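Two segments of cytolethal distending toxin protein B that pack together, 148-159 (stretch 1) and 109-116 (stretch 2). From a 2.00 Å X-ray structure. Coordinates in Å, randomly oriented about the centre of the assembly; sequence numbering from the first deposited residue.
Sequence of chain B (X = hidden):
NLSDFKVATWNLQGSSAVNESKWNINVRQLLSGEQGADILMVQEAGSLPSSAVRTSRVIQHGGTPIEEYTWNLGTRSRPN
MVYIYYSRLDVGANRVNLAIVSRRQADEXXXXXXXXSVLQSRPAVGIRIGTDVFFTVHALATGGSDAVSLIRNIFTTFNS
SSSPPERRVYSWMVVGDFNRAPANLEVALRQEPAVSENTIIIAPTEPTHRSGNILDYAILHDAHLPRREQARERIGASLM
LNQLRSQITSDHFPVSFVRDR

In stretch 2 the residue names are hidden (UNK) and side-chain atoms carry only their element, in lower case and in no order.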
# COMPACT_ATOMS: atom_id res chain seq x y z
N VAL B 148 -23.07 -1.19 -15.09
CA VAL B 148 -23.42 -2.02 -16.23
C VAL B 148 -23.33 -1.29 -17.56
O VAL B 148 -22.75 -1.83 -18.52
CB VAL B 148 -24.84 -2.64 -16.06
CG1 VAL B 148 -25.32 -3.24 -17.38
CG2 VAL B 148 -24.79 -3.74 -14.99
N SER B 149 -23.89 -0.08 -17.65
CA SER B 149 -23.81 0.66 -18.92
C SER B 149 -22.38 1.12 -19.19
O SER B 149 -21.98 1.27 -20.34
CB SER B 149 -24.79 1.86 -18.95
OG SER B 149 -24.47 2.86 -18.01
N LEU B 150 -21.60 1.33 -18.14
CA LEU B 150 -20.20 1.73 -18.32
C LEU B 150 -19.45 0.57 -18.99
O LEU B 150 -18.75 0.76 -19.97
CB LEU B 150 -19.54 2.07 -16.97
CG LEU B 150 -18.12 2.65 -17.03
CD1 LEU B 150 -18.13 3.93 -17.85
CD2 LEU B 150 -17.61 2.94 -15.61
N ILE B 151 -19.62 -0.64 -18.45
CA ILE B 151 -18.98 -1.84 -19.01
C ILE B 151 -19.47 -2.07 -20.45
O ILE B 151 -18.67 -2.35 -21.35
CB ILE B 151 -19.30 -3.10 -18.14
CG1 ILE B 151 -18.80 -2.90 -16.70
CG2 ILE B 151 -18.68 -4.35 -18.78
CD1 ILE B 151 -17.36 -2.52 -16.61
N ARG B 152 -20.78 -1.97 -20.67
CA ARG B 152 -21.34 -2.15 -22.01
C ARG B 152 -20.75 -1.15 -23.00
O ARG B 152 -20.38 -1.52 -24.12
CB ARG B 152 -22.87 -2.03 -21.98
CG ARG B 152 -23.51 -2.02 -23.38
CD ARG B 152 -25.03 -1.90 -23.33
NE ARG B 152 -25.46 -0.79 -22.50
CZ ARG B 152 -25.19 0.49 -22.75
NH1 ARG B 152 -24.48 0.82 -23.82
NH2 ARG B 152 -25.60 1.44 -21.92
N ASN B 153 -20.65 0.12 -22.61
CA ASN B 153 -20.10 1.11 -23.53
C ASN B 153 -18.63 0.83 -23.83
O ASN B 153 -18.16 1.07 -24.95
CB ASN B 153 -20.27 2.53 -22.98
CG ASN B 153 -21.71 3.02 -23.07
OD1 ASN B 153 -22.54 2.42 -23.74
ND2 ASN B 153 -22.01 4.13 -22.40
N ILE B 154 -17.89 0.34 -22.84
CA ILE B 154 -16.48 0.01 -23.07
C ILE B 154 -16.44 -1.14 -24.07
O ILE B 154 -15.67 -1.12 -25.03
CB ILE B 154 -15.77 -0.40 -21.75
CG1 ILE B 154 -15.61 0.84 -20.86
CG2 ILE B 154 -14.42 -1.05 -22.06
CD1 ILE B 154 -15.08 0.53 -19.47
N PHE B 155 -17.30 -2.14 -23.86
CA PHE B 155 -17.37 -3.30 -24.75
C PHE B 155 -17.63 -2.89 -26.21
O PHE B 155 -16.89 -3.27 -27.12
CB PHE B 155 -18.48 -4.26 -24.30
CG PHE B 155 -18.69 -5.43 -25.22
CD1 PHE B 155 -17.81 -6.50 -25.24
CD2 PHE B 155 -19.78 -5.45 -26.09
CE1 PHE B 155 -18.00 -7.58 -26.11
CE2 PHE B 155 -19.98 -6.52 -26.96
CZ PHE B 155 -19.09 -7.58 -26.97
N THR B 156 -18.69 -2.12 -26.43
CA THR B 156 -19.04 -1.69 -27.78
C THR B 156 -17.94 -0.83 -28.39
O THR B 156 -17.79 -0.81 -29.61
CB THR B 156 -20.35 -0.89 -27.79
OG1 THR B 156 -20.17 0.32 -27.06
CG2 THR B 156 -21.46 -1.68 -27.13
N THR B 157 -17.18 -0.13 -27.55
CA THR B 157 -16.08 0.70 -28.02
C THR B 157 -15.04 -0.12 -28.77
O THR B 157 -14.49 0.33 -29.77
CB THR B 157 -15.37 1.40 -26.84
OG1 THR B 157 -16.24 2.38 -26.27
CG2 THR B 157 -14.09 2.07 -27.31
N PHE B 158 -14.79 -1.33 -28.29
CA PHE B 158 -13.78 -2.18 -28.89
C PHE B 158 -14.34 -3.37 -29.65
O PHE B 158 -13.73 -3.84 -30.61
CB PHE B 158 -12.82 -2.71 -27.82
CG PHE B 158 -12.05 -1.64 -27.11
CD1 PHE B 158 -10.99 -1.00 -27.73
CD2 PHE B 158 -12.42 -1.24 -25.82
CE1 PHE B 158 -10.30 0.02 -27.09
CE2 PHE B 158 -11.73 -0.22 -25.17
CZ PHE B 158 -10.67 0.41 -25.80
N ASN B 159 -15.49 -3.86 -29.21
CA ASN B 159 -16.07 -5.05 -29.82
C ASN B 159 -17.37 -4.89 -30.61
O ASN B 159 -18.25 -5.75 -30.50
CB ASN B 159 -16.29 -6.11 -28.74
CG ASN B 159 -15.07 -6.28 -27.82
OD1 ASN B 159 -14.99 -5.67 -26.74
ND2 ASN B 159 -14.12 -7.10 -28.26
N UNK B 109 -5.01 7.15 -25.16
CA UNK B 109 -5.87 7.21 -23.99
C UNK B 109 -7.31 7.09 -24.49
O UNK B 109 -7.58 7.38 -25.66
c UNK B 109 -5.69 8.52 -23.24
N UNK B 110 -8.20 6.66 -23.60
CA UNK B 110 -9.62 6.47 -23.91
C UNK B 110 -10.45 6.96 -22.73
O UNK B 110 -10.10 6.69 -21.58
c UNK B 110 -9.96 4.99 -24.07
c UNK B 110 -8.47 3.03 -27.60
c UNK B 110 -8.22 3.63 -25.27
c UNK B 110 -9.42 4.35 -25.31
c UNK B 110 -10.13 4.40 -26.50
c UNK B 110 -7.75 2.97 -26.41
c UNK B 110 -9.66 3.74 -27.65
N UNK B 111 -11.53 7.67 -23.00
CA UNK B 111 -12.45 8.10 -21.95
C UNK B 111 -13.80 7.54 -22.40
O UNK B 111 -14.23 7.80 -23.52
c UNK B 111 -11.30 10.23 -21.17
c UNK B 111 -13.75 10.02 -20.98
c UNK B 111 -12.55 9.65 -21.83
c UNK B 111 -10.13 10.37 -22.11
N UNK B 112 -14.44 6.76 -21.55
CA UNK B 112 -15.74 6.19 -21.91
C UNK B 112 -16.77 6.50 -20.83
O UNK B 112 -16.55 6.22 -19.64
c UNK B 112 -16.98 4.09 -22.56
c UNK B 112 -14.58 4.35 -23.14
c UNK B 112 -15.64 4.66 -22.10
N UNK B 113 -17.88 7.09 -21.25
CA UNK B 113 -18.95 7.45 -20.32
C UNK B 113 -19.97 6.33 -20.20
O UNK B 113 -20.06 5.47 -21.08
n UNK B 113 -17.69 11.75 -20.20
c UNK B 113 -17.27 11.38 -21.39
c UNK B 113 -19.67 8.72 -20.78
n UNK B 113 -17.94 10.29 -21.74
c UNK B 113 -18.65 10.88 -19.76
c UNK B 113 -18.81 9.94 -20.73
N UNK B 114 -20.73 6.36 -19.11
CA UNK B 114 -21.79 5.38 -18.90
C UNK B 114 -23.04 6.06 -19.50
O UNK B 114 -22.92 7.13 -20.09
o UNK B 114 -22.11 6.35 -16.70
c UNK B 114 -21.98 5.12 -17.41
N UNK B 115 -24.21 5.46 -19.35
CA UNK B 115 -25.44 6.04 -19.89
C UNK B 115 -25.77 7.41 -19.30
O UNK B 115 -25.56 7.66 -18.11
o UNK B 115 -27.51 3.03 -20.38
c UNK B 115 -26.65 5.13 -19.64
o UNK B 115 -26.02 4.01 -21.66
c UNK B 115 -26.73 3.97 -20.63
N UNK B 116 -26.30 8.29 -20.15
CA UNK B 116 -26.70 9.63 -19.71
C UNK B 116 -27.67 9.50 -18.55
O UNK B 116 -28.58 8.68 -18.58
c UNK B 116 -27.36 10.40 -20.86
o UNK B 116 -26.41 10.77 -21.84

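Position 109 carries a single side-chain carbon, with no atom of stretch 1 within reach; one carbon defines alanine, A109. Position 110 has one carbon followed by a ring of six carbons and no heteroatom. Its CA-to-CB bond points toward the helix, and one ring carbon lies 3.6 Å from F158 CE1. An all-carbon six-membered ring without a hydroxyl is phenylalanine, so the closest pair is F158 CE1 to F110 CZ. The ring centroids are 4.9 Å apart and the planes meet at 70°, with the edge of F158 directed at the face of F110: an edge-to-face pair.

Position 111 has four carbons, forked at the first, with one arm two carbons long. It makes no contact with the helix, as expected where side chains alternate along a strand. That is isoleucine, I111. Position 112 returns toward the helix with one carbon carrying two more. One outer carbon of 112 lies 3.7 Å from N153 CB and 3.9 Å from I154 CG1; the other is 4.1 Å from T157 OG1. The backbone joins in, O of 112 lying 3.3 Å from L150 CD1. Three carbons branched at CB, without oxygen, identify valine, the outer carbons being V112 CG1 and CG2 respectively.

Position 113 has one carbon and a five-membered ring of three carbons and two nitrogens. Its CA-to-CB bond points away from the helix; its backbone makes the polar contact, N153 ND2 donating to O of 113 at 2.7 Å with a nearly straight angle of 175°. The ring is the imidazole of histidine, H113. Position 114 has one carbon and one oxygen. CB of 114 lies 3.4 Å from S149 OG and 3.9 Å from L150 CB, and CA of 114 is 4.0 Å from L150 CA, so backbones come close here. This is serine; S114 OG is hydrogen-bonded elsewhere in the structure.

Position 115 has two carbons, the second bearing two oxygens. One of these oxygens lies 2.6 Å from R152 NH2, near the guanidinium plane, forming a salt bridge, while N of 115 donates to S149 OG at 2.9 Å and 175°. A carboxylate one carbon beyond CB is aspartate, and the bridging oxygen is D115 OD1. Position 116, one carbon and one oxygen, has its CA-to-CB bond pointing away from the helix and makes no contact; it is serine, S116.

The contact thus changes character along its length. F110 and V112 pack against F158 and I154 where the strand runs at 135° to the helix; beyond V112, the loop is held by hydrogen bonds to N153 and S149 and by the R152 salt bridge. Together these interactions accompany 501 Å² of buried surface.

Stretch 2 109-116: AFIVHSDS
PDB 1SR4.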